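Local coordinates for DNA translocase coupling protein (PDB 6O1W), which probably couples ATP binding to the movement of plasmid DNA during conjugative transfer in Clostridium perfringens, at residues 131-136 with 276-281; 296-301 with 327-332. All blocks are in the same frame, centred on the assembly; numbering follows the deposited sequence.

Contact 1: 131-136 with 276-281; sequences HILSAG and IGVQRP
Two parallel neighbours in the mixed sheet of the FtsK/SpoIIIE-type P-loop ATPase domain meet here: strand 132-135, which runs into the predicted Walker A loop at Gly136, and the end of strand 272-278. Their axes approach to 4.7 Å at 24°. The parallel pairing rests on four backbone hydrogen bonds. Ile276 N donates to Ile132 O at 2.8 Å, and Ser134 N returns one to Ile276 O at 2.7 Å, nearly along the C=O axis. Val278 N then bonds Ser134 O, and Gly136 N reaches Val278 O at 3.1 Å, so the pairing extends to the first glycine of the loop.

Leu133, Ala135, Ile276 and Val278 share one face of the sheet. From Leu133 CB, which lies on that face, chi1 (177°) sets CG anti to the backbone N. CG thereby comes to 3.9 Å from Val278 CG2, and CD1 ends between Ile276, its pair partner, and Val278, two residues further on, 3.8 Å from the CG2 of each. The Leu133 and Val278 side chains cross at about a right angle. Val278 CG2, in the crowded position between its own N and carbonyl carbon, is pressed against Ala135 CB at 3.3 Å, tighter than usual carbon contact. On the other face Ser134 packs against helix 142-155; its OG, anti to its backbone N, is hydrogen-bonded to the carbonyl O of Lys142, an ATP-binding residue.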
loop_
_atom_site.group_PDB
_atom_site.type_symbol
_atom_site.label_atom_id
_atom_site.label_comp_id
_atom_site.label_asym_id
_atom_site.label_seq_id
_atom_site.Cartn_x
_atom_site.Cartn_y
_atom_site.Cartn_z
ATOM N N HIS A 131 7.541 2.859 -9.305
ATOM C CA HIS A 131 7.180 1.506 -8.882
ATOM C C HIS A 131 6.465 1.482 -7.548
ATOM O O HIS A 131 6.706 2.335 -6.686
ATOM C CB HIS A 131 8.402 0.570 -8.899
ATOM C CG HIS A 131 9.219 0.701 -10.144
ATOM N ND1 HIS A 131 8.691 0.406 -11.395
ATOM C CD2 HIS A 131 10.483 1.156 -10.300
ATOM C CE1 HIS A 131 9.656 0.667 -12.263
ATOM N NE2 HIS A 131 10.753 1.123 -11.655
ATOM N N ILE A 132 5.563 0.521 -7.397
ATOM C CA ILE A 132 4.700 0.368 -6.223
ATOM C C ILE A 132 4.779 -1.056 -5.672
ATOM O O ILE A 132 4.697 -2.030 -6.429
ATOM C CB ILE A 132 3.232 0.689 -6.631
ATOM C CG1 ILE A 132 3.106 2.136 -7.170
ATOM C CG2 ILE A 132 2.240 0.396 -5.478
ATOM C CD1 ILE A 132 1.766 2.518 -7.824
ATOM N N LEU A 133 4.875 -1.164 -4.359
ATOM C CA LEU A 133 4.830 -2.449 -3.687
ATOM C C LEU A 133 3.619 -2.383 -2.741
ATOM O O LEU A 133 3.511 -1.451 -1.914
ATOM C CB LEU A 133 6.136 -2.701 -2.908
ATOM C CG LEU A 133 6.181 -4.025 -2.082
ATOM C CD1 LEU A 133 6.601 -5.182 -2.943
ATOM C CD2 LEU A 133 7.197 -3.932 -0.944
ATOM N N SER A 134 2.707 -3.343 -2.883
ATOM C CA SER A 134 1.498 -3.423 -2.061
ATOM C C SER A 134 1.556 -4.706 -1.265
ATOM O O SER A 134 1.624 -5.788 -1.854
ATOM C CB SER A 134 0.237 -3.322 -2.929
ATOM O OG SER A 134 -0.957 -3.499 -2.182
ATOM N N ALA A 135 1.619 -4.576 0.085
ATOM C CA ALA A 135 1.747 -5.698 0.989
ATOM C C ALA A 135 0.577 -5.835 1.933
ATOM O O ALA A 135 0.106 -4.851 2.471
ATOM C CB ALA A 135 3.040 -5.605 1.774
ATOM N N GLY A 136 0.133 -7.065 2.137
ATOM C CA GLY A 136 -1.000 -7.343 3.009
ATOM C C GLY A 136 -1.367 -8.810 3.050
ATOM O O GLY A 136 -1.026 -9.560 2.130
ATOM N N ILE A 276 3.810 -4.371 -7.714
ATOM C CA ILE A 276 4.107 -5.639 -7.049
ATOM C C ILE A 276 3.258 -5.912 -5.814
ATOM O O ILE A 276 3.204 -5.089 -4.907
ATOM C CB ILE A 276 5.614 -5.706 -6.682
ATOM C CG1 ILE A 276 6.532 -5.270 -7.840
ATOM C CG2 ILE A 276 5.990 -7.106 -6.164
ATOM C CD1 ILE A 276 7.925 -4.862 -7.399
ATOM N N GLY A 277 2.682 -7.106 -5.754
ATOM C CA GLY A 277 1.955 -7.583 -4.586
ATOM C C GLY A 277 2.814 -8.544 -3.781
ATOM O O GLY A 277 3.591 -9.329 -4.349
ATOM N N VAL A 278 2.716 -8.455 -2.447
ATOM C CA VAL A 278 3.417 -9.331 -1.503
ATOM C C VAL A 278 2.460 -9.737 -0.374
ATOM O O VAL A 278 1.927 -8.885 0.339
ATOM C CB VAL A 278 4.768 -8.783 -0.956
ATOM C CG1 VAL A 278 5.892 -8.952 -1.955
ATOM C CG2 VAL A 278 4.667 -7.332 -0.555
ATOM N N GLN A 279 2.249 -11.030 -0.204
ATOM C CA GLN A 279 1.364 -11.493 0.865
ATOM C C GLN A 279 2.072 -11.641 2.240
ATOM O O GLN A 279 1.480 -11.343 3.297
ATOM C CB GLN A 279 0.706 -12.810 0.467
ATOM C CG GLN A 279 -0.453 -13.175 1.368
ATOM C CD GLN A 279 -0.794 -14.612 1.185
ATOM O OE1 GLN A 279 -0.385 -15.471 1.977
ATOM N NE2 GLN A 279 -1.526 -14.901 0.119
ATOM N N ARG A 280 3.302 -12.148 2.207
ATOM C CA ARG A 280 4.075 -12.462 3.390
ATOM C C ARG A 280 5.446 -11.792 3.279
ATOM O O ARG A 280 6.321 -12.314 2.583
ATOM C CB ARG A 280 4.208 -14.007 3.491
ATOM C CG ARG A 280 4.444 -14.540 4.900
ATOM C CD ARG A 280 4.863 -16.012 4.911
ATOM N NE ARG A 280 5.981 -16.276 4.007
ATOM C CZ ARG A 280 7.262 -16.088 4.307
ATOM N NH1 ARG A 280 7.615 -15.686 5.522
ATOM N NH2 ARG A 280 8.203 -16.331 3.405
ATOM N N PRO A 281 5.635 -10.598 3.893
ATOM C CA PRO A 281 6.942 -9.925 3.809
ATOM C C PRO A 281 8.022 -10.800 4.438
ATOM O O PRO A 281 7.806 -11.407 5.476
ATOM C CB PRO A 281 6.728 -8.629 4.595
ATOM C CG PRO A 281 5.231 -8.451 4.613
ATOM C CD PRO A 281 4.706 -9.826 4.735
#

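Contact 2: 296-301 with 327-332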
loop_
_atom_site.group_PDB
_atom_site.type_symbol
_atom_site.label_atom_id
_atom_site.label_comp_id
_atom_site.label_asym_id
_atom_site.label_seq_id
_atom_site.Cartn_x
_atom_site.Cartn_y
_atom_site.Cartn_z
ATOM N N VAL A 296 7.218 3.590 -3.724
ATOM C CA VAL A 296 5.884 3.628 -3.132
ATOM C C VAL A 296 5.621 2.332 -2.372
ATOM O O VAL A 296 5.757 1.251 -2.946
ATOM C CB VAL A 296 4.761 3.880 -4.180
ATOM C CG1 VAL A 296 3.398 3.889 -3.510
ATOM C CG2 VAL A 296 4.988 5.175 -4.962
ATOM N N ARG A 297 5.228 2.444 -1.089
ATOM C CA ARG A 297 4.858 1.276 -0.297
ATOM C C ARG A 297 3.452 1.464 0.198
ATOM O O ARG A 297 3.097 2.510 0.773
ATOM C CB ARG A 297 5.780 1.044 0.911
ATOM C CG ARG A 297 7.266 1.211 0.640
ATOM C CD ARG A 297 7.880 0.050 -0.124
ATOM N NE ARG A 297 9.199 0.439 -0.621
ATOM C CZ ARG A 297 10.277 0.539 0.145
ATOM N NH1 ARG A 297 10.220 0.223 1.439
ATOM N NH2 ARG A 297 11.418 0.969 -0.365
ATOM N N ILE A 298 2.657 0.442 -0.019
ATOM C CA ILE A 298 1.297 0.360 0.466
ATOM C C ILE A 298 1.314 -0.862 1.373
ATOM O O ILE A 298 1.658 -1.950 0.921
ATOM C CB ILE A 298 0.233 0.334 -0.661
ATOM C CG1 ILE A 298 0.248 1.670 -1.442
ATOM C CG2 ILE A 298 -1.147 0.120 -0.054
ATOM C CD1 ILE A 298 -0.294 1.607 -2.890
ATOM N N CYS A 299 1.041 -0.667 2.671
ATOM C CA CYS A 299 1.111 -1.756 3.637
ATOM C C CYS A 299 -0.157 -1.934 4.460
ATOM O O CYS A 299 -0.659 -0.977 5.053
ATOM C CB CYS A 299 2.334 -1.593 4.529
ATOM S SG CYS A 299 2.774 -3.091 5.454
ATOM N N GLY A 300 -0.664 -3.163 4.478
ATOM C CA GLY A 300 -1.829 -3.534 5.263
ATOM C C GLY A 300 -1.405 -3.805 6.692
ATOM O O GLY A 300 -0.240 -3.641 7.053
ATOM N N ARG A 301 -2.350 -4.204 7.513
ATOM C CA ARG A 301 -2.103 -4.487 8.916
ATOM C C ARG A 301 -1.327 -5.796 9.082
ATOM O O ARG A 301 -1.709 -6.791 8.506
ATOM C CB ARG A 301 -3.446 -4.559 9.667
ATOM C CG ARG A 301 -3.239 -4.756 11.170
ATOM C CD ARG A 301 -4.531 -4.631 11.951
ATOM N NE ARG A 301 -4.261 -4.717 13.387
ATOM C CZ ARG A 301 -4.124 -5.855 14.059
ATOM N NH1 ARG A 301 -4.272 -7.022 13.441
ATOM N NH2 ARG A 301 -3.851 -5.837 15.355
ATOM N N PHE A 327 -5.093 1.026 4.985
ATOM C CA PHE A 327 -3.669 0.783 4.754
ATOM C C PHE A 327 -2.823 1.921 5.206
ATOM O O PHE A 327 -3.339 3.012 5.443
ATOM C CB PHE A 327 -3.447 0.624 3.215
ATOM C CG PHE A 327 -3.840 -0.704 2.635
ATOM C CD1 PHE A 327 -5.155 -0.967 2.287
ATOM C CD2 PHE A 327 -2.900 -1.714 2.476
ATOM C CE1 PHE A 327 -5.527 -2.228 1.816
ATOM C CE2 PHE A 327 -3.263 -2.966 1.977
ATOM C CZ PHE A 327 -4.575 -3.223 1.669
ATOM N N LEU A 328 -1.498 1.677 5.227
ATOM C CA LEU A 328 -0.446 2.682 5.353
ATOM C C LEU A 328 0.170 2.948 3.965
ATOM O O LEU A 328 0.447 2.028 3.193
ATOM C CB LEU A 328 0.660 2.268 6.325
ATOM C CG LEU A 328 0.217 2.107 7.794
ATOM C CD1 LEU A 328 1.320 1.554 8.597
ATOM C CD2 LEU A 328 -0.234 3.430 8.381
ATOM N N PHE A 329 0.406 4.206 3.680
ATOM C CA PHE A 329 1.059 4.674 2.461
ATOM C C PHE A 329 2.383 5.299 2.890
ATOM O O PHE A 329 2.400 6.203 3.723
ATOM C CB PHE A 329 0.206 5.745 1.752
ATOM C CG PHE A 329 0.817 6.298 0.479
ATOM C CD1 PHE A 329 0.644 5.649 -0.737
ATOM C CD2 PHE A 329 1.532 7.499 0.491
ATOM C CE1 PHE A 329 1.181 6.179 -1.911
ATOM C CE2 PHE A 329 2.040 8.044 -0.693
ATOM C CZ PHE A 329 1.883 7.370 -1.884
ATOM N N LYS A 330 3.467 4.865 2.271
ATOM C CA LYS A 330 4.785 5.428 2.498
ATOM C C LYS A 330 5.460 5.745 1.149
ATOM O O LYS A 330 5.573 4.870 0.291
ATOM C CB LYS A 330 5.646 4.495 3.367
ATOM C CG LYS A 330 7.033 5.056 3.625
ATOM C CD LYS A 330 7.824 4.293 4.646
ATOM C CE LYS A 330 8.872 5.202 5.239
ATOM N NZ LYS A 330 10.186 4.523 5.392
ATOM N N LEU A 331 5.846 7.008 0.962
ATOM C CA LEU A 331 6.604 7.535 -0.184
ATOM C C LEU A 331 7.575 8.530 0.409
ATOM O O LEU A 331 7.173 9.597 0.861
ATOM C CB LEU A 331 5.726 8.203 -1.263
ATOM C CG LEU A 331 6.480 8.814 -2.483
ATOM C CD1 LEU A 331 7.454 7.861 -3.095
ATOM C CD2 LEU A 331 5.518 9.240 -3.549
ATOM N N GLY A 332 8.835 8.161 0.433
ATOM C CA GLY A 332 9.855 8.976 1.068
ATOM C C GLY A 332 9.880 8.664 2.553
ATOM O O GLY A 332 9.673 7.511 2.952
#
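Backbone hydrogen bonds come as two reciprocal pairs, the signature of antiparallel strands, here with axes 167° apart. Arg297 N donates to Lys330 O and Lys330 N to Arg297 O, each 2.8 Å; Cys299 N and Leu328 O, Leu328 N and Cys299 O repeat the pattern, the Leu328 N-H pointing almost straight at its acceptor (178°). Between them Ile298 and Phe329 form a non-hydrogen-bonded pair, where Ile298 CA lies 3.3 Å from Leu328 O in a CA-H...O contact.

Strand 296-299 is where the mixed sheet of this P-loop domain passes from antiparallel to parallel pairing: it runs antiparallel to 326-331 on one side and parallel to 132-135 on the other.

Apolar contacts gather on the face bearing Val296, Ile298 and Phe329. With CG anti to the backbone N (chi1 179°), the Phe329 ring reaches along the neighbouring strand, CE1 to 3.6 Å from Val296 CG1 and CD1 to 4.1 Å from Ile298 CG1; it also touches a bound glucose. Phe327 adds its CD2, 3.6 Å from Ile298 CG2. The same ring lies against the backbone at Gly300, CD2 being 3.3 Å from Gly300 N, and touches residues of the predicted Walker A loop.

Charged ends lie on the other face. Arg297, bent at chi2, gives NH1 to Val311 O and NE to Val294 O, whereas Lys330 NZ bonds Leu312 O. Carbonyls at the end of helix 305-312 thus take both cations, which may ease the repulsion between Arg297 NH1 and Lys330 NZ, 5.8 Å apart.

Overall arrangement
Both contacts belong to the same mixed sheet, their centres about 9 Å apart, and strands 132-135 and 296-299 are the neighbours that join them. The order across the sheet is 326-331, 296-299, 132-135, 272-278, so contact 1 is a parallel step and contact 2 an antiparallel one. The join is direct: Ala135 O lies 2.7 Å from Gly300 N, a probable hydrogen bond, and Ile132 CG2 packs 3.8 Å from Ile298 CD1. Along the chain they come in series, contact 1 closing before contact 2 opens. The predicted ATP-binding loop leaves the end of strand 132-135 and leads into helix 142-155, so both contacts border the nucleotide site.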